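Local coordinates for solute-binding protein (PDB 2ZYO) that binds maltodextrins and cyclodextrins, here a maltotetraose, and probably delivers them to a membrane transporter for uptake, at residues A[179-184]-A[365-370]; A[188-193]-A[198-203]. All coordinates share one frame; numbering follows the deposited sequence.

Contact 1 of 2, residues A[179-184]-A[365-370]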
ATOM      1  N   PHE A 179      -4.594  11.733  -1.693  1.00  8.24           N
ATOM      2  CA  PHE A 179      -5.949  11.920  -2.224  1.00  7.91           C
ATOM      3  C   PHE A 179      -6.277  13.387  -2.495  1.00  8.37           C
ATOM      4  O   PHE A 179      -7.017  13.695  -3.426  1.00  9.10           O
ATOM      5  CB  PHE A 179      -7.015  11.240  -1.347  1.00  8.77           C
ATOM      6  CG  PHE A 179      -7.413  12.024  -0.122  1.00  9.79           C
ATOM      7  CD1 PHE A 179      -8.564  12.809  -0.128  1.00 10.04           C
ATOM      8  CD2 PHE A 179      -6.655  11.958   1.045  1.00 10.09           C
ATOM      9  CE1 PHE A 179      -8.948  13.530   1.005  1.00 10.57           C
ATOM     10  CE2 PHE A 179      -7.026  12.677   2.184  1.00 10.27           C
ATOM     11  CZ  PHE A 179      -8.178  13.464   2.165  1.00 10.92           C
ATOM     12  N   LEU A 180      -5.704  14.283  -1.689  1.00  8.00           N
ATOM     13  CA  LEU A 180      -5.894  15.723  -1.879  1.00  8.37           C
ATOM     14  C   LEU A 180      -5.216  16.218  -3.154  1.00  8.91           C
ATOM     15  O   LEU A 180      -5.746  17.091  -3.842  1.00 10.13           O
ATOM     16  CB  LEU A 180      -5.387  16.510  -0.666  1.00  8.55           C
ATOM     17  CG  LEU A 180      -6.100  16.265   0.670  1.00  8.61           C
ATOM     18  CD1 LEU A 180      -5.329  16.884   1.829  1.00  9.63           C
ATOM     19  CD2 LEU A 180      -7.530  16.790   0.638  1.00  9.15           C
ATOM     20  N   PHE A 181      -4.047  15.660  -3.462  1.00  7.73           N
ATOM     21  CA  PHE A 181      -3.325  15.997  -4.687  1.00  7.95           C
ATOM     22  C   PHE A 181      -3.999  15.382  -5.911  1.00  8.39           C
ATOM     23  O   PHE A 181      -4.198  16.058  -6.922  1.00  8.49           O
ATOM     24  CB  PHE A 181      -1.861  15.559  -4.586  1.00  8.13           C
ATOM     25  CG  PHE A 181      -1.054  16.381  -3.616  1.00  8.49           C
ATOM     26  CD1 PHE A 181      -0.279  17.440  -4.066  1.00  8.98           C
ATOM     27  CD2 PHE A 181      -1.075  16.097  -2.252  1.00  8.70           C
ATOM     28  CE1 PHE A 181       0.472  18.208  -3.177  1.00  9.25           C
ATOM     29  CE2 PHE A 181      -0.329  16.861  -1.348  1.00  8.41           C
ATOM     30  CZ  PHE A 181       0.446  17.916  -1.813  1.00  7.87           C
ATOM     31  N   ALA A 182      -4.368  14.106  -5.805  1.00  8.34           N
ATOM     32  CA  ALA A 182      -5.060  13.401  -6.885  1.00  8.69           C
ATOM     33  C   ALA A 182      -6.387  14.067  -7.252  1.00  9.19           C
ATOM     34  O   ALA A 182      -6.752  14.123  -8.428  1.00 11.06           O
ATOM     35  CB  ALA A 182      -5.280  11.944  -6.513  1.00  9.14           C
ATOM     36  N   ALA A 183      -7.093  14.582  -6.244  1.00  8.77           N
ATOM     37  CA  ALA A 183      -8.361  15.291  -6.445  1.00  8.47           C
ATOM     38  C   ALA A 183      -8.209  16.489  -7.379  1.00  9.76           C
ATOM     39  O   ALA A 183      -9.127  16.820  -8.130  1.00 11.96           O
ATOM     40  CB  ALA A 183      -8.932  15.740  -5.109  1.00  8.81           C
ATOM     41  N   LYS A 184      -7.045  17.132  -7.326  1.00 10.48           N
ATOM     42  CA  LYS A 184      -6.782  18.322  -8.134  1.00 10.52           C
ATOM     43  C   LYS A 184      -6.213  17.975  -9.510  1.00 11.94           C
ATOM     44  O   LYS A 184      -6.057  18.857 -10.358  1.00 13.75           O
ATOM     45  CB  LYS A 184      -5.840  19.278  -7.393  1.00 10.21           C
ATOM     46  CG  LYS A 184      -6.218  19.544  -5.937  1.00  9.97           C
ATOM     47  CD  LYS A 184      -7.654  20.032  -5.785  1.00  9.98           C
ATOM     48  CE  LYS A 184      -8.065  20.055  -4.327  1.00 11.17           C
ATOM     49  NZ  LYS A 184      -9.462  20.547  -4.147  1.00 11.47           N
ATOM     50  N   ASN A 365       8.986  16.753   3.781  1.00 13.58           N
ATOM     51  CA  ASN A 365       9.588  17.975   4.307  1.00 12.79           C
ATOM     52  C   ASN A 365       8.817  19.207   3.846  1.00 12.89           C
ATOM     53  O   ASN A 365       8.581  20.126   4.629  1.00 13.51           O
ATOM     54  CB  ASN A 365      11.060  18.079   3.898  1.00 13.82           C
ATOM     55  CG  ASN A 365      11.950  17.099   4.645  1.00 15.61           C
ATOM     56  OD1 ASN A 365      11.505  16.395   5.553  1.00 17.50           O
ATOM     57  ND2 ASN A 365      13.219  17.052   4.261  1.00 16.16           N
ATOM     58  N   ALA A 366       8.416  19.208   2.575  1.00 11.38           N
ATOM     59  CA  ALA A 366       7.584  20.273   2.018  1.00 11.54           C
ATOM     60  C   ALA A 366       6.264  20.415   2.780  1.00 11.02           C
ATOM     61  O   ALA A 366       5.811  21.529   3.033  1.00 12.07           O
ATOM     62  CB  ALA A 366       7.326  20.034   0.536  1.00 10.62           C
ATOM     63  N   HIS A 367       5.661  19.283   3.146  1.00 10.55           N
ATOM     64  CA  HIS A 367       4.470  19.279   3.998  1.00  9.89           C
ATOM     65  C   HIS A 367       4.745  19.949   5.345  1.00 10.90           C
ATOM     66  O   HIS A 367       3.943  20.757   5.812  1.00 11.39           O
ATOM     67  CB  HIS A 367       3.965  17.853   4.227  1.00 10.56           C
ATOM     68  CG  HIS A 367       3.134  17.311   3.105  1.00  9.81           C
ATOM     69  ND1 HIS A 367       3.662  16.991   1.873  1.00 10.27           N
ATOM     70  CD2 HIS A 367       1.814  17.013   3.037  1.00  9.66           C
ATOM     71  CE1 HIS A 367       2.702  16.529   1.091  1.00  9.60           C
ATOM     72  NE2 HIS A 367       1.571  16.532   1.773  1.00 10.38           N
ATOM     73  N   THR A 368       5.880  19.607   5.955  1.00 12.21           N
ATOM     74  CA  THR A 368       6.286  20.179   7.242  1.00 13.46           C
ATOM     75  C   THR A 368       6.475  21.694   7.155  1.00 13.95           C
ATOM     76  O   THR A 368       5.966  22.430   8.004  1.00 12.66           O
ATOM     77  CB  THR A 368       7.562  19.493   7.785  1.00 15.13           C
ATOM     78  OG1 THR A 368       7.266  18.128   8.093  1.00 16.06           O
ATOM     79  CG2 THR A 368       8.065  20.178   9.051  1.00 15.12           C
ATOM     80  N   PHE A 369       7.188  22.155   6.127  1.00 14.05           N
ATOM     81  CA  PHE A 369       7.442  23.588   5.957  1.00 14.54           C
ATOM     82  C   PHE A 369       6.143  24.377   5.779  1.00 14.99           C
ATOM     83  O   PHE A 369       6.006  25.485   6.302  1.00 13.86           O
ATOM     84  CB  PHE A 369       8.407  23.858   4.791  1.00 14.41           C
ATOM     85  CG  PHE A 369       9.750  23.187   4.937  1.00 16.87           C
ATOM     86  CD1 PHE A 369      10.402  23.144   6.171  1.00 19.04           C
ATOM     87  CD2 PHE A 369      10.373  22.614   3.835  1.00 16.99           C
ATOM     88  CE1 PHE A 369      11.643  22.523   6.301  1.00 21.17           C
ATOM     89  CE2 PHE A 369      11.613  21.993   3.955  1.00 18.94           C
ATOM     90  CZ  PHE A 369      12.249  21.948   5.188  1.00 20.96           C
ATOM     91  N   VAL A 370       5.190  23.790   5.055  1.00 13.40           N
ATOM     92  CA  VAL A 370       3.869  24.394   4.872  1.00 13.04           C
ATOM     93  C   VAL A 370       3.067  24.385   6.179  1.00 13.95           C
ATOM     94  O   VAL A 370       2.492  25.407   6.563  1.00 14.22           O
ATOM     95  CB  VAL A 370       3.075  23.705   3.725  1.00 12.42           C
ATOM     96  CG1 VAL A 370       1.644  24.219   3.659  1.00 11.70           C
ATOM     97  CG2 VAL A 370       3.767  23.932   2.394  1.00 12.38           C
TER

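Contact 2 of 2, residues A[188-193]-A[198-203]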
ATOM      1  N   VAL A 188       2.531  12.231  -9.377  1.00 11.62           N
ATOM      2  CA  VAL A 188       3.926  12.188  -8.936  1.00 12.03           C
ATOM      3  C   VAL A 188       4.846  12.208 -10.159  1.00 12.26           C
ATOM      4  O   VAL A 188       5.653  13.125 -10.318  1.00 12.00           O
ATOM      5  CB  VAL A 188       4.238  10.952  -8.056  1.00 13.61           C
ATOM      6  CG1 VAL A 188       5.655  11.043  -7.511  1.00 13.32           C
ATOM      7  CG2 VAL A 188       3.234  10.829  -6.912  1.00 15.76           C
ATOM      8  N   PHE A 189       4.711  11.194 -11.012  1.00 12.42           N
ATOM      9  CA  PHE A 189       5.420  11.129 -12.290  1.00 13.12           C
ATOM     10  C   PHE A 189       4.399  11.052 -13.416  1.00 14.39           C
ATOM     11  O   PHE A 189       3.339  10.446 -13.254  1.00 16.62           O
ATOM     12  CB  PHE A 189       6.325   9.894 -12.358  1.00 13.54           C
ATOM     13  CG  PHE A 189       7.381   9.842 -11.288  1.00 12.43           C
ATOM     14  CD1 PHE A 189       8.529  10.624 -11.384  1.00 13.28           C
ATOM     15  CD2 PHE A 189       7.240   8.990 -10.198  1.00 12.21           C
ATOM     16  CE1 PHE A 189       9.514  10.570 -10.399  1.00 12.10           C
ATOM     17  CE2 PHE A 189       8.218   8.931  -9.209  1.00 12.09           C
ATOM     18  CZ  PHE A 189       9.356   9.722  -9.311  1.00 12.75           C
ATOM     19  N   LYS A 190       4.717  11.661 -14.556  1.00 14.23           N
ATOM     20  CA  LYS A 190       3.853  11.564 -15.731  1.00 16.95           C
ATOM     21  C   LYS A 190       3.824  10.128 -16.246  1.00 17.62           C
ATOM     22  O   LYS A 190       4.871   9.536 -16.520  1.00 19.80           O
ATOM     23  CB  LYS A 190       4.311  12.526 -16.832  1.00 18.06           C
ATOM     24  CG  LYS A 190       3.548  12.413 -18.157  1.00 20.81           C
ATOM     25  CD  LYS A 190       2.075  12.794 -18.020  1.00 23.79           C
ATOM     26  CE  LYS A 190       1.364  12.789 -19.369  1.00 26.90           C
ATOM     27  NZ  LYS A 190       1.403  11.456 -20.038  1.00 30.33           N
ATOM     28  N   GLU A 191       2.618   9.582 -16.361  1.00 19.77           N
ATOM     29  CA  GLU A 191       2.418   8.212 -16.818  1.00 22.94           C
ATOM     30  C   GLU A 191       2.055   8.174 -18.296  1.00 23.99           C
ATOM     31  O   GLU A 191       1.213   8.946 -18.762  1.00 23.89           O
ATOM     32  CB  GLU A 191       1.330   7.524 -15.988  1.00 25.07           C
ATOM     33  CG  GLU A 191       1.235   6.014 -16.198  1.00 29.68           C
ATOM     34  CD  GLU A 191       0.304   5.333 -15.209  1.00 31.82           C
ATOM     35  OE1 GLU A 191       0.464   5.538 -13.984  1.00 34.69           O
ATOM     36  OE2 GLU A 191      -0.584   4.579 -15.655  1.00 34.48           O
ATOM     37  N   GLN A 192       2.707   7.270 -19.022  1.00 26.17           N
ATOM     38  CA  GLN A 192       2.416   7.033 -20.428  1.00 28.34           C
ATOM     39  C   GLN A 192       2.463   5.537 -20.728  1.00 29.17           C
ATOM     40  O   GLN A 192       3.538   4.934 -20.771  1.00 29.99           O
ATOM     41  CB  GLN A 192       3.392   7.808 -21.325  1.00 29.63           C
ATOM     42  CG  GLN A 192       3.177   7.641 -22.832  1.00 32.51           C
ATOM     43  CD  GLN A 192       1.865   8.234 -23.316  1.00 34.89           C
ATOM     44  OE1 GLN A 192       0.800   7.640 -23.145  1.00 35.52           O
ATOM     45  NE2 GLN A 192       1.941   9.404 -23.939  1.00 36.17           N
ATOM     46  N   ASP A 193       1.280   4.951 -20.909  1.00 29.67           N
ATOM     47  CA  ASP A 193       1.114   3.541 -21.277  1.00 30.07           C
ATOM     48  C   ASP A 193       1.884   2.576 -20.368  1.00 30.06           C
ATOM     49  O   ASP A 193       2.588   1.678 -20.841  1.00 30.81           O
ATOM     50  CB  ASP A 193       1.465   3.327 -22.757  1.00 30.24           C
ATOM     51  CG  ASP A 193       0.507   4.049 -23.694  1.00 31.01           C
ATOM     52  OD1 ASP A 193      -0.701   3.735 -23.674  1.00 31.74           O
ATOM     53  OD2 ASP A 193       0.964   4.929 -24.455  1.00 31.00           O
ATOM     54  N   PRO A 198      10.643   9.449 -14.953  1.00 17.08           N
ATOM     55  CA  PRO A 198      11.266   9.985 -13.744  1.00 17.14           C
ATOM     56  C   PRO A 198      11.694  11.444 -13.895  1.00 15.86           C
ATOM     57  O   PRO A 198      11.927  12.122 -12.895  1.00 17.60           O
ATOM     58  CB  PRO A 198      12.494   9.091 -13.554  1.00 17.94           C
ATOM     59  CG  PRO A 198      12.792   8.553 -14.906  1.00 17.24           C
ATOM     60  CD  PRO A 198      11.462   8.385 -15.567  1.00 17.90           C
ATOM     61  N   ASN A 199      11.792  11.909 -15.139  1.00 17.12           N
ATOM     62  CA  ASN A 199      12.170  13.291 -15.428  1.00 17.36           C
ATOM     63  C   ASN A 199      10.995  14.269 -15.438  1.00 17.81           C
ATOM     64  O   ASN A 199      11.193  15.477 -15.277  1.00 19.00           O
ATOM     65  CB  ASN A 199      12.942  13.376 -16.748  1.00 19.21           C
ATOM     66  CG  ASN A 199      14.390  12.949 -16.605  1.00 20.44           C
ATOM     67  OD1 ASN A 199      15.293  13.783 -16.623  1.00 24.60           O
ATOM     68  ND2 ASN A 199      14.619  11.648 -16.457  1.00 22.14           N
ATOM     69  N   GLU A 200       9.781  13.752 -15.631  1.00 16.58           N
ATOM     70  CA  GLU A 200       8.586  14.594 -15.581  1.00 16.39           C
ATOM     71  C   GLU A 200       7.855  14.428 -14.249  1.00 14.39           C
ATOM     72  O   GLU A 200       6.889  13.667 -14.137  1.00 14.90           O
ATOM     73  CB  GLU A 200       7.652  14.347 -16.774  1.00 17.12           C
ATOM     74  CG  GLU A 200       6.677  15.504 -17.013  1.00 22.22           C
ATOM     75  CD  GLU A 200       5.730  15.292 -18.187  1.00 24.62           C
ATOM     76  OE1 GLU A 200       4.656  15.926 -18.191  1.00 28.01           O
ATOM     77  OE2 GLU A 200       6.042  14.493 -19.097  1.00 27.73           O
ATOM     78  N   ILE A 201       8.347  15.143 -13.243  1.00 14.34           N
ATOM     79  CA  ILE A 201       7.737  15.161 -11.918  1.00 14.79           C
ATOM     80  C   ILE A 201       6.608  16.188 -11.910  1.00 13.53           C
ATOM     81  O   ILE A 201       6.787  17.319 -12.358  1.00 14.46           O
ATOM     82  CB  ILE A 201       8.788  15.469 -10.818  1.00 14.63           C
ATOM     83  CG1 ILE A 201       9.791  14.315 -10.703  1.00 16.36           C
ATOM     84  CG2 ILE A 201       8.114  15.739  -9.467  1.00 16.24           C
ATOM     85  CD1 ILE A 201      10.986  14.597  -9.801  1.00 19.09           C
ATOM     86  N   GLY A 202       5.441  15.787 -11.412  1.00 12.49           N
ATOM     87  CA  GLY A 202       4.272  16.663 -11.431  1.00 12.38           C
ATOM     88  C   GLY A 202       3.968  17.355 -10.116  1.00 13.20           C
ATOM     89  O   GLY A 202       2.918  17.979  -9.972  1.00 12.40           O
ATOM     90  N   LEU A 203       4.894  17.271  -9.165  1.00 11.28           N
ATOM     91  CA  LEU A 203       4.626  17.737  -7.804  1.00 11.93           C
ATOM     92  C   LEU A 203       4.826  19.240  -7.566  1.00 11.92           C
ATOM     93  O   LEU A 203       4.626  19.721  -6.448  1.00 12.40           O
ATOM     94  CB  LEU A 203       5.388  16.889  -6.774  1.00  9.67           C
ATOM     95  CG  LEU A 203       4.918  15.433  -6.633  1.00 11.15           C
ATOM     96  CD1 LEU A 203       5.747  14.691  -5.604  1.00 13.46           C
ATOM     97  CD2 LEU A 203       3.430  15.348  -6.281  1.00 12.83           C
TER

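Contact 1 of 2, residues A[179-184]-A[365-370]
In the solute-binding-protein fold, segments 179-184 and 365-370, on helices 174-183 and 360-371, touch through one pair of side chains, F181 and H367. Both helices also furnish sugar-pocket residues, Y175 and Y176 on one and W360 and N364 on the other, and the side chain of H367 lies about 9 Å from a bound glucose unit. The backbones stay well apart, with 12.1 Å between F181 CA and H367 CA, and the two side chains reach across from opposite directions. H367 CG stands anti to the carbonyl carbon (chi1 -81°), which carries the imidazole across toward F181. The rings meet rim to rim, neither over the face of the other, with planes turned 47° apart and centroids separated by 5.7 Å. Near the plane of the phenyl ring, the imidazole touches its edge at CE2 and CZ. Hydrogen bonds at both nitrogens fix the imidazole in rotation: ND1 to the carbonyl oxygen of I363, one turn earlier, and NE2 to T177 OG1 on the partner helix. F174 packs edge-to-face with F181, while M212 and V215 of helix 206-220 cover H367. The nearest atoms are F181 CE2 and H367 NE2, 3.7 Å apart.

Contact 2 of 2, residues A[188-193]-A[198-203]
F189 CG and I201 CG1 each lie anti to their own carbonyl carbon (chi1 -60° and -67°), and run alongside each other on the face of the beta hairpin 189-192/195-201 to which their pairing has already turned them. They form an antiparallel non-hydrogen-bonded pair, with F189 CE1 lying 3.8 Å from I201 CG1. The chain turns a corner at P198 and N199, bringing P198 CA within 3.7 Å of F189 CD1, obliquely to the ring. I353 and V359 also touch the phenyl group, while I201 rests on M388, K389 and I392 of helix 377-394. An alanine in place of F189 would probably open a gap toward I353 and V359 and take the aromatic neighbour from I201 CG1 and P198 CA. Backbone bonds flank the pair. On one side G202 N donates to V188 O at 2.9 Å. On the other, K190 N donates to E200 O at 3.0 Å. V188 O also receives a CA-H...O contact from I201 CA, 3.3 Å away, so two donors share this oxygen. Beyond G202, L203 CD1 packs alongside V188 CG1. On the exposed side of the hairpin, K190 and E200 run side by side, with K190 CG 3.4 Å from E200 OE2. Their charged ends do not meet, for K190 NZ is 5.6 Å from E200 OE2. Bends at chi2 and chi4 instead curl the lysine back, and K190 NZ donates to the carbonyl oxygen of E191 at 2.8 Å.

Overall arrangement
Following the chain from the N terminus, the first segment met is 179-184, on helix 174-183, which supplies one side of contact 1. A few residues later the chain runs into strand 189-192, turns, and returns along 195-201, so that contact 2 closes a tight hairpin with four residues between its segments. Contact 1 closes only when helix 360-371 arrives, after 180 intervening residues; the hairpin therefore lies wholly within this much longer loop, and the two closures do not cross. The centres of contacts 1 and 2 are about 16 Å apart. F174 links the two regions, touching F181 as well as V188 and L203, and helix 377-394 packs against both helix 360-371 and the hairpin, through A366, V370, I201 and L203.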